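Local coordinates for VlsE1 (Borreliella burgdorferi, PDB 1L8W), which is a variable surface lipoprotein of the Lyme disease spirochaete that probably serves evasion of the host immune response through antigenic switching, at residues A[51-56]-A[308-313]; A[64-69]-A[126-131]; A[71-76]-A[119-124]; A[78-83]-A[109-114]. All coordinates share one frame; numbering follows the deposited sequence.

Interaction 1 (A[51-56]-A[308-313]); sequences FGFKSD and AVRKVL
Arg310 carries this contact from the helical side, meeting Phe53 of the 51-56 loop with its aliphatic portion and the carbonyls of Gly52 and Lys54 through water. Its CD lies 3.6 Å from CD1 of Phe53, while Arg310 NE and Phe53 CD1 are 3.8 Å apart. The two side chains cross at about a right angle, and with the ring and guanidinium planes 42° apart this is not a parallel stack. A bend in the arginine chain at chi3 (-68°) turns the guanidinium toward Lys54. There, one water gives a hydrogen to Lys54 O at 2.8 Å and accepts from Arg310 NH1 at 2.9 Å. A second water donates to both Gly52 O and Lys54 O, with only a weak bond from NH1; both waters lie in the guanidinium plane, at its edge. The contact thus joins the loop between helices 45-50 and 59-80 to the long C-terminal helix 294-333, at the surface of this largely helical lipoprotein fold. Gly52 turns the loop with a positive phi (106°), a backbone conformation that glycine, having no side chain, adopts readily. Farther out, salt bridges from Lys54 to Asp61 and from Asp56 to Lys302 tie the loop to helices 59-80 and 294-333.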
loop_
_atom_site.group_PDB
_atom_site.type_symbol
_atom_site.label_atom_id
_atom_site.label_comp_id
_atom_site.label_asym_id
_atom_site.label_seq_id
_atom_site.Cartn_x
_atom_site.Cartn_y
_atom_site.Cartn_z
ATOM N N PHE A 51 16.608 -1.678 7.072
ATOM C CA PHE A 51 15.563 -0.742 6.693
ATOM C C PHE A 51 14.609 -1.686 5.984
ATOM O O PHE A 51 15.050 -2.573 5.263
ATOM C CB PHE A 51 16.089 0.292 5.689
ATOM C CG PHE A 51 15.098 1.377 5.350
ATOM C CD1 PHE A 51 14.901 2.456 6.212
ATOM C CD2 PHE A 51 14.325 1.299 4.193
ATOM C CE1 PHE A 51 13.947 3.441 5.931
ATOM C CE2 PHE A 51 13.365 2.279 3.896
ATOM C CZ PHE A 51 13.173 3.351 4.767
ATOM N N GLY A 52 13.314 -1.537 6.174
ATOM C CA GLY A 52 12.430 -2.455 5.479
ATOM C C GLY A 52 11.859 -3.451 6.461
ATOM O O GLY A 52 10.655 -3.662 6.478
ATOM N N PHE A 53 12.726 -4.055 7.269
ATOM C CA PHE A 53 12.294 -4.994 8.294
ATOM C C PHE A 53 12.540 -4.385 9.662
ATOM O O PHE A 53 12.460 -5.064 10.681
ATOM C CB PHE A 53 13.038 -6.324 8.177
ATOM C CG PHE A 53 12.465 -7.240 7.136
ATOM C CD1 PHE A 53 11.122 -7.600 7.179
ATOM C CD2 PHE A 53 13.254 -7.723 6.103
ATOM C CE1 PHE A 53 10.574 -8.427 6.204
ATOM C CE2 PHE A 53 12.714 -8.553 5.121
ATOM C CZ PHE A 53 11.377 -8.903 5.171
ATOM N N LYS A 54 12.851 -3.094 9.666
ATOM C CA LYS A 54 13.101 -2.358 10.890
ATOM C C LYS A 54 11.895 -2.521 11.809
ATOM O O LYS A 54 10.811 -2.906 11.377
ATOM C CB LYS A 54 13.302 -0.866 10.578
ATOM C CG LYS A 54 12.071 -0.191 9.956
ATOM C CD LYS A 54 12.231 1.324 9.771
ATOM C CE LYS A 54 12.358 2.046 11.118
ATOM N NZ LYS A 54 12.232 3.524 10.989
ATOM N N SER A 55 12.093 -2.225 13.082
ATOM C CA SER A 55 11.015 -2.312 14.039
ATOM C C SER A 55 10.269 -0.996 13.961
ATOM O O SER A 55 10.837 0.015 13.560
ATOM C CB SER A 55 11.579 -2.468 15.442
ATOM O OG SER A 55 12.398 -1.350 15.755
ATOM N N ASP A 56 8.997 -1.017 14.336
ATOM C CA ASP A 56 8.175 0.185 14.368
ATOM C C ASP A 56 8.333 1.160 13.201
ATOM O O ASP A 56 8.542 2.355 13.401
ATOM C CB ASP A 56 8.426 0.921 15.686
ATOM C CG ASP A 56 8.472 -0.026 16.879
ATOM O OD1 ASP A 56 7.648 -0.967 16.918
ATOM O OD2 ASP A 56 9.326 0.167 17.778
ATOM N N ALA A 308 1.524 -5.673 5.710
ATOM C CA ALA A 308 0.819 -5.232 4.509
ATOM C C ALA A 308 1.682 -4.241 3.723
ATOM O O ALA A 308 1.834 -4.357 2.506
ATOM C CB ALA A 308 -0.512 -4.582 4.876
ATOM N N VAL A 309 2.243 -3.256 4.413
ATOM C CA VAL A 309 3.068 -2.288 3.710
ATOM C C VAL A 309 4.383 -2.895 3.203
ATOM O O VAL A 309 4.776 -2.657 2.062
ATOM C CB VAL A 309 3.349 -1.049 4.577
ATOM C CG1 VAL A 309 3.890 -1.472 5.927
ATOM C CG2 VAL A 309 4.333 -0.139 3.859
ATOM N N ARG A 310 5.056 -3.691 4.026
ATOM C CA ARG A 310 6.297 -4.315 3.584
ATOM C C ARG A 310 6.055 -5.179 2.344
ATOM O O ARG A 310 6.909 -5.244 1.459
ATOM C CB ARG A 310 6.907 -5.176 4.694
ATOM C CG ARG A 310 7.569 -4.403 5.829
ATOM C CD ARG A 310 8.407 -5.325 6.703
ATOM N NE ARG A 310 7.590 -6.271 7.460
ATOM C CZ ARG A 310 7.311 -6.154 8.756
ATOM N NH1 ARG A 310 7.785 -5.132 9.457
ATOM N NH2 ARG A 310 6.558 -7.060 9.352
ATOM N N LYS A 311 4.901 -5.849 2.278
ATOM C CA LYS A 311 4.588 -6.692 1.122
ATOM C C LYS A 311 4.352 -5.851 -0.137
ATOM O O LYS A 311 4.840 -6.184 -1.222
ATOM C CB LYS A 311 3.345 -7.564 1.383
ATOM C CG LYS A 311 3.584 -8.776 2.272
ATOM C CD LYS A 311 2.360 -9.716 2.286
ATOM C CE LYS A 311 2.692 -11.017 3.026
ATOM N NZ LYS A 311 1.572 -11.993 2.984
ATOM N N VAL A 312 3.592 -4.770 -0.003
ATOM C CA VAL A 312 3.319 -3.909 -1.154
ATOM C C VAL A 312 4.578 -3.210 -1.704
ATOM O O VAL A 312 4.824 -3.225 -2.914
ATOM C CB VAL A 312 2.235 -2.866 -0.806
ATOM C CG1 VAL A 312 2.485 -2.328 0.565
ATOM C CG2 VAL A 312 2.252 -1.727 -1.805
ATOM N N LEU A 313 5.385 -2.631 -0.823
ATOM C CA LEU A 313 6.606 -1.936 -1.245
ATOM C C LEU A 313 7.652 -2.892 -1.808
ATOM O O LEU A 313 8.408 -2.541 -2.708
ATOM C CB LEU A 313 7.216 -1.169 -0.071
ATOM C CG LEU A 313 6.384 -0.046 0.538
ATOM C CD1 LEU A 313 7.211 0.680 1.590
ATOM C CD2 LEU A 313 5.968 0.913 -0.555
HETATM O O HOH W 1 9.702 -2.331 8.695
HETATM O O HOH W 2 8.263 -3.981 12.046
#

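Interaction 2 (A[64-69]-A[126-131]); sequences TYFTTV and KTAEGA
Phe66 and Ala128 form the tight part of this contact. Ala128 CB sits over the centre of the Phe66 ring, 3.5 Å from its centroid and only 12° off the ring normal, a CH-pi contact made squarely on one face. Tyr65 CD2 lies over the opposite face, offset toward the rim, and so the ring is held between a neighbour on its own helix and a methyl group of the other. Phe66 CB also meets Glu129 CB at 3.7 Å, where the two backbones come nearest. The segments belong to antiparallel helices 59-80 and 106-131; their local axes approach to 8.5 Å at 151°, a close spacing compatible with the small alanine at the interface. Leu313 and Ile166, from helices 294-333 and 153-170, cover more of Phe66 within the helical bundle.

Toward solvent the packing gives way to polar chemistry. Glu129 places CG anti to its backbone N (chi1 173°) and continues extended, which brings OE2 to Thr67. The hydrogen bond from Thr67 OG1 to Glu129 OE2 is modelled at 2.5 Å, so short that its exact length is doubtful. Lys63 O, one turn earlier, is a second partner sharing the single hydroxyl proton. The contact therefore sets a buried methyl-on-ring contact beside a polar link of uncertain strength at the more exposed margin.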
loop_
_atom_site.group_PDB
_atom_site.type_symbol
_atom_site.label_atom_id
_atom_site.label_comp_id
_atom_site.label_asym_id
_atom_site.label_seq_id
_atom_site.Cartn_x
_atom_site.Cartn_y
_atom_site.Cartn_z
ATOM N N THR A 64 10.378 8.146 2.580
ATOM C CA THR A 64 11.816 7.931 2.410
ATOM C C THR A 64 12.071 6.849 1.360
ATOM O O THR A 64 12.971 6.977 0.520
ATOM C CB THR A 64 12.459 7.515 3.752
ATOM O OG1 THR A 64 12.271 8.567 4.707
ATOM C CG2 THR A 64 13.951 7.244 3.590
ATOM N N TYR A 65 11.280 5.778 1.421
ATOM C CA TYR A 65 11.394 4.683 0.469
ATOM C C TYR A 65 11.242 5.198 -0.965
ATOM O O TYR A 65 12.098 4.941 -1.813
ATOM C CB TYR A 65 10.331 3.613 0.740
ATOM C CG TYR A 65 10.187 2.617 -0.394
ATOM C CD1 TYR A 65 11.070 1.537 -0.533
ATOM C CD2 TYR A 65 9.203 2.793 -1.366
ATOM C CE1 TYR A 65 10.971 0.663 -1.622
ATOM C CE2 TYR A 65 9.095 1.928 -2.458
ATOM C CZ TYR A 65 9.981 0.869 -2.584
ATOM O OH TYR A 65 9.874 0.045 -3.684
ATOM N N PHE A 66 10.162 5.925 -1.238
ATOM C CA PHE A 66 9.948 6.460 -2.582
ATOM C C PHE A 66 11.040 7.441 -3.018
ATOM O O PHE A 66 11.526 7.357 -4.140
ATOM C CB PHE A 66 8.568 7.131 -2.698
ATOM C CG PHE A 66 7.409 6.162 -2.686
ATOM C CD1 PHE A 66 7.350 5.108 -3.595
ATOM C CD2 PHE A 66 6.367 6.317 -1.773
ATOM C CE1 PHE A 66 6.258 4.216 -3.594
ATOM C CE2 PHE A 66 5.283 5.443 -1.764
ATOM C CZ PHE A 66 5.224 4.392 -2.672
ATOM N N THR A 67 11.430 8.363 -2.137
ATOM C CA THR A 67 12.474 9.333 -2.472
ATOM C C THR A 67 13.756 8.591 -2.859
ATOM O O THR A 67 14.383 8.892 -3.881
ATOM C CB THR A 67 12.802 10.268 -1.289
ATOM O OG1 THR A 67 11.590 10.796 -0.736
ATOM C CG2 THR A 67 13.689 11.458 -1.773
ATOM N N THR A 68 14.128 7.609 -2.041
ATOM C CA THR A 68 15.321 6.808 -2.288
ATOM C C THR A 68 15.210 6.092 -3.643
ATOM O O THR A 68 16.195 5.988 -4.367
ATOM C CB THR A 68 15.531 5.757 -1.161
ATOM O OG1 THR A 68 15.591 6.420 0.110
ATOM C CG2 THR A 68 16.835 4.986 -1.375
ATOM N N VAL A 69 14.016 5.593 -3.969
ATOM C CA VAL A 69 13.768 4.913 -5.235
ATOM C C VAL A 69 13.916 5.929 -6.365
ATOM O O VAL A 69 14.503 5.642 -7.408
ATOM C CB VAL A 69 12.320 4.326 -5.306
ATOM C CG1 VAL A 69 12.002 3.890 -6.743
ATOM C CG2 VAL A 69 12.176 3.156 -4.357
ATOM N N LYS A 126 7.247 9.791 -7.674
ATOM C CA LYS A 126 7.158 11.116 -7.057
ATOM C C LYS A 126 5.710 11.470 -6.717
ATOM O O LYS A 126 5.443 12.227 -5.768
ATOM C CB LYS A 126 7.785 12.180 -7.959
ATOM C CG LYS A 126 9.314 12.097 -8.033
ATOM C CD LYS A 126 9.883 13.255 -8.852
ATOM C CE LYS A 126 11.407 13.207 -8.948
ATOM N NZ LYS A 126 12.069 13.272 -7.620
ATOM N N THR A 127 4.773 10.920 -7.485
ATOM C CA THR A 127 3.367 11.146 -7.189
ATOM C C THR A 127 3.134 10.431 -5.847
ATOM O O THR A 127 2.575 11.009 -4.914
ATOM C CB THR A 127 2.440 10.535 -8.266
ATOM O OG1 THR A 127 2.716 11.129 -9.542
ATOM C CG2 THR A 127 0.984 10.788 -7.912
ATOM N N ALA A 128 3.593 9.185 -5.746
ATOM C CA ALA A 128 3.447 8.423 -4.508
ATOM C C ALA A 128 4.189 9.131 -3.369
ATOM O O ALA A 128 3.650 9.305 -2.270
ATOM C CB ALA A 128 3.999 7.024 -4.686
ATOM N N GLU A 129 5.429 9.525 -3.637
ATOM C CA GLU A 129 6.248 10.223 -2.648
ATOM C C GLU A 129 5.531 11.451 -2.082
ATOM O O GLU A 129 5.417 11.612 -0.863
ATOM C CB GLU A 129 7.588 10.654 -3.273
ATOM C CG GLU A 129 8.437 11.540 -2.361
ATOM C CD GLU A 129 9.596 12.213 -3.094
ATOM O OE1 GLU A 129 9.369 12.749 -4.190
ATOM O OE2 GLU A 129 10.724 12.222 -2.572
ATOM N N GLY A 130 5.036 12.316 -2.959
ATOM C CA GLY A 130 4.346 13.498 -2.482
ATOM C C GLY A 130 3.094 13.177 -1.676
ATOM O O GLY A 130 2.629 13.993 -0.871
ATOM N N ALA A 131 2.542 11.987 -1.897
ATOM C CA ALA A 131 1.334 11.555 -1.203
ATOM C C ALA A 131 1.628 10.888 0.137
ATOM O O ALA A 131 0.721 10.697 0.955
ATOM C CB ALA A 131 0.537 10.595 -2.100
#

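Interaction 3 (A[71-76]-A[119-124]); sequences AKLEKT and DKLVKA
Leu73 packs against Leu121 and Val122 in the antiparallel pairing of helices 59-80 and 106-131, part of the protein's helical bundle. The local axes run 9.4 Å apart at 157°, and the backbones come nearest at Leu73 and Val122. Leu73 uses two levels of its side chain. With CG beside the backbone N (chi1 -70°) and the chain extended onward to one methyl, CD1 reaches Leu121 CB at 3.6 Å, the two leucines crossing at about a right angle. Lower on the same side chain, CB meets Val122 CG2 at 3.5 Å, tighter than a usual carbon–carbon contact.

The two methyl groups of Val122 have separate partners. CG2 lies beside the backbone N and faces Leu73, whereas CG1 stands anti to that N (chi1 176°) and points to the Glu74 side. The glutamate chain extends beyond CG and crosses Val122 at about a right angle, but its polar end is directed to a salt bridge with Lys126 on the same partner helix. Helix 294-333 closes the apolar side, Ile320 touching Leu73 and Val324 touching Leu121. At the margin of the contact, Glu74 OE2 lies 3.7 Å from Val122 CG1.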
loop_
_atom_site.group_PDB
_atom_site.type_symbol
_atom_site.label_atom_id
_atom_site.label_comp_id
_atom_site.label_asym_id
_atom_site.label_seq_id
_atom_site.Cartn_x
_atom_site.Cartn_y
_atom_site.Cartn_z
ATOM N N ALA A 71 15.737 8.559 -6.413
ATOM C CA ALA A 71 17.175 8.814 -6.521
ATOM C C ALA A 71 17.905 7.777 -7.373
ATOM O O ALA A 71 18.687 8.127 -8.259
ATOM C CB ALA A 71 17.793 8.867 -5.138
ATOM N N LYS A 72 17.652 6.500 -7.100
ATOM C CA LYS A 72 18.287 5.422 -7.852
ATOM C C LYS A 72 17.852 5.444 -9.313
ATOM O O LYS A 72 18.642 5.169 -10.209
ATOM C CB LYS A 72 17.939 4.060 -7.236
ATOM C CG LYS A 72 18.442 3.849 -5.817
ATOM C CD LYS A 72 18.032 2.467 -5.293
ATOM C CE LYS A 72 18.530 2.212 -3.873
ATOM N NZ LYS A 72 18.104 0.877 -3.345
ATOM N N LEU A 73 16.586 5.765 -9.552
ATOM C CA LEU A 73 16.070 5.826 -10.913
ATOM C C LEU A 73 16.692 6.984 -11.685
ATOM O O LEU A 73 17.007 6.854 -12.862
ATOM C CB LEU A 73 14.546 5.970 -10.901
ATOM C CG LEU A 73 13.770 4.740 -10.441
ATOM C CD1 LEU A 73 12.292 5.028 -10.525
ATOM C CD2 LEU A 73 14.132 3.544 -11.315
ATOM N N GLU A 74 16.865 8.116 -11.017
ATOM C CA GLU A 74 17.463 9.290 -11.648
ATOM C C GLU A 74 18.917 9.048 -12.017
ATOM O O GLU A 74 19.356 9.396 -13.118
ATOM C CB GLU A 74 17.353 10.491 -10.715
ATOM C CG GLU A 74 15.986 11.156 -10.764
ATOM C CD GLU A 74 15.711 12.005 -9.543
ATOM O OE1 GLU A 74 16.681 12.479 -8.917
ATOM O OE2 GLU A 74 14.519 12.206 -9.216
ATOM N N LYS A 75 19.662 8.441 -11.101
ATOM C CA LYS A 75 21.064 8.152 -11.352
ATOM C C LYS A 75 21.221 7.158 -12.500
ATOM O O LYS A 75 22.062 7.333 -13.387
ATOM C CB LYS A 75 21.725 7.592 -10.095
ATOM C CG LYS A 75 23.192 7.337 -10.301
ATOM C CD LYS A 75 23.992 7.521 -9.037
ATOM C CE LYS A 75 25.453 7.777 -9.403
ATOM N NZ LYS A 75 25.965 6.786 -10.399
ATOM N N THR A 76 20.414 6.103 -12.471
ATOM C CA THR A 76 20.450 5.105 -13.529
ATOM C C THR A 76 20.165 5.787 -14.871
ATOM O O THR A 76 20.787 5.464 -15.876
ATOM C CB THR A 76 19.404 3.987 -13.274
ATOM O OG1 THR A 76 19.906 3.082 -12.281
ATOM C CG2 THR A 76 19.108 3.225 -14.553
ATOM N N ASP A 119 11.863 7.787 -17.023
ATOM C CA ASP A 119 11.156 9.045 -16.760
ATOM C C ASP A 119 9.771 8.816 -16.176
ATOM O O ASP A 119 9.369 9.488 -15.229
ATOM C CB ASP A 119 11.000 9.869 -18.043
ATOM C CG ASP A 119 12.221 10.697 -18.357
ATOM O OD1 ASP A 119 13.021 10.944 -17.425
ATOM O OD2 ASP A 119 12.372 11.115 -19.526
ATOM N N LYS A 120 9.042 7.873 -16.761
ATOM C CA LYS A 120 7.695 7.546 -16.316
ATOM C C LYS A 120 7.679 7.026 -14.881
ATOM O O LYS A 120 6.783 7.352 -14.100
ATOM C CB LYS A 120 7.079 6.501 -17.251
ATOM C CG LYS A 120 6.941 6.981 -18.693
ATOM C CD LYS A 120 6.268 5.952 -19.590
ATOM C CE LYS A 120 6.107 6.503 -20.999
ATOM N NZ LYS A 120 5.565 5.489 -21.935
ATOM N N LEU A 121 8.676 6.219 -14.547
ATOM C CA LEU A 121 8.782 5.644 -13.220
ATOM C C LEU A 121 9.061 6.738 -12.187
ATOM O O LEU A 121 8.395 6.811 -11.156
ATOM C CB LEU A 121 9.892 4.582 -13.199
ATOM C CG LEU A 121 9.682 3.307 -14.032
ATOM C CD1 LEU A 121 10.976 2.497 -14.092
ATOM C CD2 LEU A 121 8.567 2.474 -13.429
ATOM N N VAL A 122 10.031 7.600 -12.471
ATOM C CA VAL A 122 10.373 8.673 -11.544
ATOM C C VAL A 122 9.162 9.558 -11.271
ATOM O O VAL A 122 8.862 9.868 -10.116
ATOM C CB VAL A 122 11.532 9.533 -12.085
ATOM C CG1 VAL A 122 11.803 10.702 -11.146
ATOM C CG2 VAL A 122 12.783 8.667 -12.235
ATOM N N LYS A 123 8.467 9.957 -12.330
ATOM C CA LYS A 123 7.276 10.788 -12.187
ATOM C C LYS A 123 6.205 10.050 -11.388
ATOM O O LYS A 123 5.493 10.652 -10.583
ATOM C CB LYS A 123 6.717 11.164 -13.560
ATOM C CG LYS A 123 7.334 12.422 -14.186
ATOM C CD LYS A 123 8.835 12.284 -14.472
ATOM C CE LYS A 123 9.428 13.608 -14.968
ATOM N NZ LYS A 123 10.874 13.499 -15.338
ATOM N N ALA A 124 6.102 8.742 -11.612
ATOM C CA ALA A 124 5.121 7.923 -10.913
ATOM C C ALA A 124 5.449 7.779 -9.425
ATOM O O ALA A 124 4.562 7.918 -8.577
ATOM C CB ALA A 124 5.022 6.541 -11.571
#

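Interaction 4 (A[78-83]-A[109-114])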
loop_
_atom_site.group_PDB
_atom_site.type_symbol
_atom_site.label_atom_id
_atom_site.label_comp_id
_atom_site.label_asym_id
_atom_site.label_seq_id
_atom_site.Cartn_x
_atom_site.Cartn_y
_atom_site.Cartn_z
ATOM N N THR A 78 20.823 8.876 -15.701
ATOM C CA THR A 78 21.986 9.683 -16.067
ATOM C C THR A 78 23.069 8.773 -16.669
ATOM O O THR A 78 23.606 9.052 -17.747
ATOM C CB THR A 78 22.587 10.407 -14.831
ATOM O OG1 THR A 78 21.603 11.273 -14.248
ATOM C CG2 THR A 78 23.813 11.215 -15.229
ATOM N N ASP A 79 23.381 7.685 -15.970
ATOM C CA ASP A 79 24.402 6.752 -16.438
ATOM C C ASP A 79 24.046 6.154 -17.793
ATOM O O ASP A 79 24.919 5.800 -18.574
ATOM C CB ASP A 79 24.624 5.635 -15.413
ATOM C CG ASP A 79 25.023 6.167 -14.042
ATOM O OD1 ASP A 79 25.572 7.292 -13.970
ATOM O OD2 ASP A 79 24.797 5.454 -13.038
ATOM N N LEU A 80 22.757 6.059 -18.078
ATOM C CA LEU A 80 22.310 5.507 -19.345
ATOM C C LEU A 80 22.538 6.507 -20.475
ATOM O O LEU A 80 23.040 6.155 -21.540
ATOM C CB LEU A 80 20.827 5.161 -19.262
ATOM C CG LEU A 80 20.255 4.481 -20.497
ATOM C CD1 LEU A 80 20.911 3.122 -20.655
ATOM C CD2 LEU A 80 18.750 4.342 -20.366
ATOM N N ASN A 81 22.159 7.757 -20.232
ATOM C CA ASN A 81 22.313 8.812 -21.224
ATOM C C ASN A 81 23.735 9.336 -21.297
ATOM O O ASN A 81 23.983 10.387 -21.889
ATOM C CB ASN A 81 21.378 9.972 -20.904
ATOM C CG ASN A 81 19.928 9.577 -20.971
ATOM O OD1 ASN A 81 19.435 9.153 -22.019
ATOM N ND2 ASN A 81 19.227 9.714 -19.852
ATOM N N SER A 82 24.670 8.616 -20.689
ATOM C CA SER A 82 26.058 9.039 -20.705
ATOM C C SER A 82 26.953 7.899 -21.166
ATOM O O SER A 82 27.984 7.615 -20.557
ATOM C CB SER A 82 26.477 9.513 -19.314
ATOM O OG SER A 82 26.313 8.481 -18.363
ATOM N N LEU A 83 26.544 7.246 -22.249
ATOM C CA LEU A 83 27.307 6.138 -22.813
ATOM C C LEU A 83 28.065 6.591 -24.064
ATOM O O LEU A 83 29.236 6.245 -24.248
ATOM C CB LEU A 83 26.373 4.970 -23.159
ATOM C CG LEU A 83 25.565 4.335 -22.020
ATOM C CD1 LEU A 83 24.588 3.317 -22.591
ATOM C CD2 LEU A 83 26.501 3.675 -21.017
ATOM N N GLY A 109 18.105 4.014 -30.232
ATOM C CA GLY A 109 16.665 3.902 -30.132
ATOM C C GLY A 109 16.275 3.171 -28.864
ATOM O O GLY A 109 15.274 3.500 -28.227
ATOM N N ALA A 110 17.071 2.173 -28.495
ATOM C CA ALA A 110 16.803 1.397 -27.295
ATOM C C ALA A 110 17.104 2.228 -26.053
ATOM O O ALA A 110 16.564 1.972 -24.983
ATOM C CB ALA A 110 17.646 0.136 -27.295
ATOM N N ILE A 111 17.967 3.225 -26.202
ATOM C CA ILE A 111 18.330 4.087 -25.086
ATOM C C ILE A 111 17.198 5.088 -24.839
ATOM O O ILE A 111 16.881 5.411 -23.693
ATOM C CB ILE A 111 19.659 4.851 -25.380
ATOM C CG1 ILE A 111 20.381 5.189 -24.074
ATOM C CG2 ILE A 111 19.376 6.148 -26.135
ATOM C CD1 ILE A 111 19.703 6.245 -23.229
ATOM N N LYS A 112 16.587 5.566 -25.919
ATOM C CA LYS A 112 15.497 6.527 -25.820
ATOM C C LYS A 112 14.298 5.897 -25.120
ATOM O O LYS A 112 13.708 6.494 -24.221
ATOM C CB LYS A 112 15.087 6.998 -27.217
ATOM C CG LYS A 112 14.061 8.121 -27.227
ATOM C CD LYS A 112 13.623 8.446 -28.647
ATOM C CE LYS A 112 12.691 9.646 -28.685
ATOM N NZ LYS A 112 13.346 10.867 -28.134
ATOM N N GLU A 113 13.945 4.686 -25.541
ATOM C CA GLU A 113 12.813 3.970 -24.964
ATOM C C GLU A 113 13.011 3.652 -23.480
ATOM O O GLU A 113 12.088 3.799 -22.679
ATOM C CB GLU A 113 12.564 2.676 -25.745
ATOM C CG GLU A 113 13.802 1.818 -25.933
ATOM C CD GLU A 113 13.492 0.471 -26.564
ATOM O OE1 GLU A 113 12.877 0.449 -27.651
ATOM O OE2 GLU A 113 13.869 -0.568 -25.971
ATOM N N VAL A 114 14.211 3.213 -23.122
ATOM C CA VAL A 114 14.521 2.885 -21.740
ATOM C C VAL A 114 14.540 4.169 -20.916
ATOM O O VAL A 114 14.128 4.182 -19.753
ATOM C CB VAL A 114 15.891 2.177 -21.640
ATOM C CG1 VAL A 114 16.267 1.945 -20.190
ATOM C CG2 VAL A 114 15.831 0.856 -22.377
#
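Leu80 and Ile111 mark the nearest approach of the two backbones, with their CA atoms 7.1 Å apart. Here segment 78-83 leaves helix 59-80: Thr78 to Leu80 are helical, and Asn81 is the first residue to depart from helical angles. Segment 109-114 remains helical throughout, near the beginning of helix 106-131. After the turn, Ser82 OG bonds back to Thr78 O at 2.8 Å, the donor tilted 28° from the carbonyl plane, which links the departing chain to the last helical residues.

Across the contact, a chi1 of -176° swings the Leu80 branch point away from the backbone N and across to the other helix. Its CG is 3.3 Å from Ile111 CD1, closer than ordinary van der Waals packing, and the two side chains slide past each other in opposite directions. The CD2 branch continues to Val114, where Leu80 CD2 and Val114 CG1 are 3.5 Å apart; these side chains cross at about a right angle. Ile111 CD1 is thereby set against Leu80 on one hand and the Asn81 amide on the other, with Asn81 OD1 at 3.2 Å from that methyl carbon. Leu328 touches Leu80 and Val331 touches Val114, both from helix 294-333, making the apolar part a three-helix junction at this end of the bundle. Between the two segments, cohesion comes mainly from apolar burial, with packing tight enough to be slightly strained at Leu80 and Ile111, while the Asn81 amide brings a polar group to the exposed margin of that apolar patch.

How the interactions relate
From the N terminus, the chain enters interaction 1 through the loop after helix 45-50; its distant partner is helix 294-333, so this contact spans nearly the whole modelled chain. Helix 59-80 and the turn that ends it then supply the first segments of interactions 2, 3 and 4. Helix 106-131 answers in reverse order, giving successively smaller loops, 4 within 3, 3 within 2, and all within 1, with none crossing. The inner three form an antiparallel hairpin of helices, with a salt bridge between interactions 2 and 3. Interactions 1 and 2 meet through a probable hydrogen bond of Tyr65 OH with Leu313 O and through Phe51 packing on Thr64, linking the hairpin to the C-terminal helix.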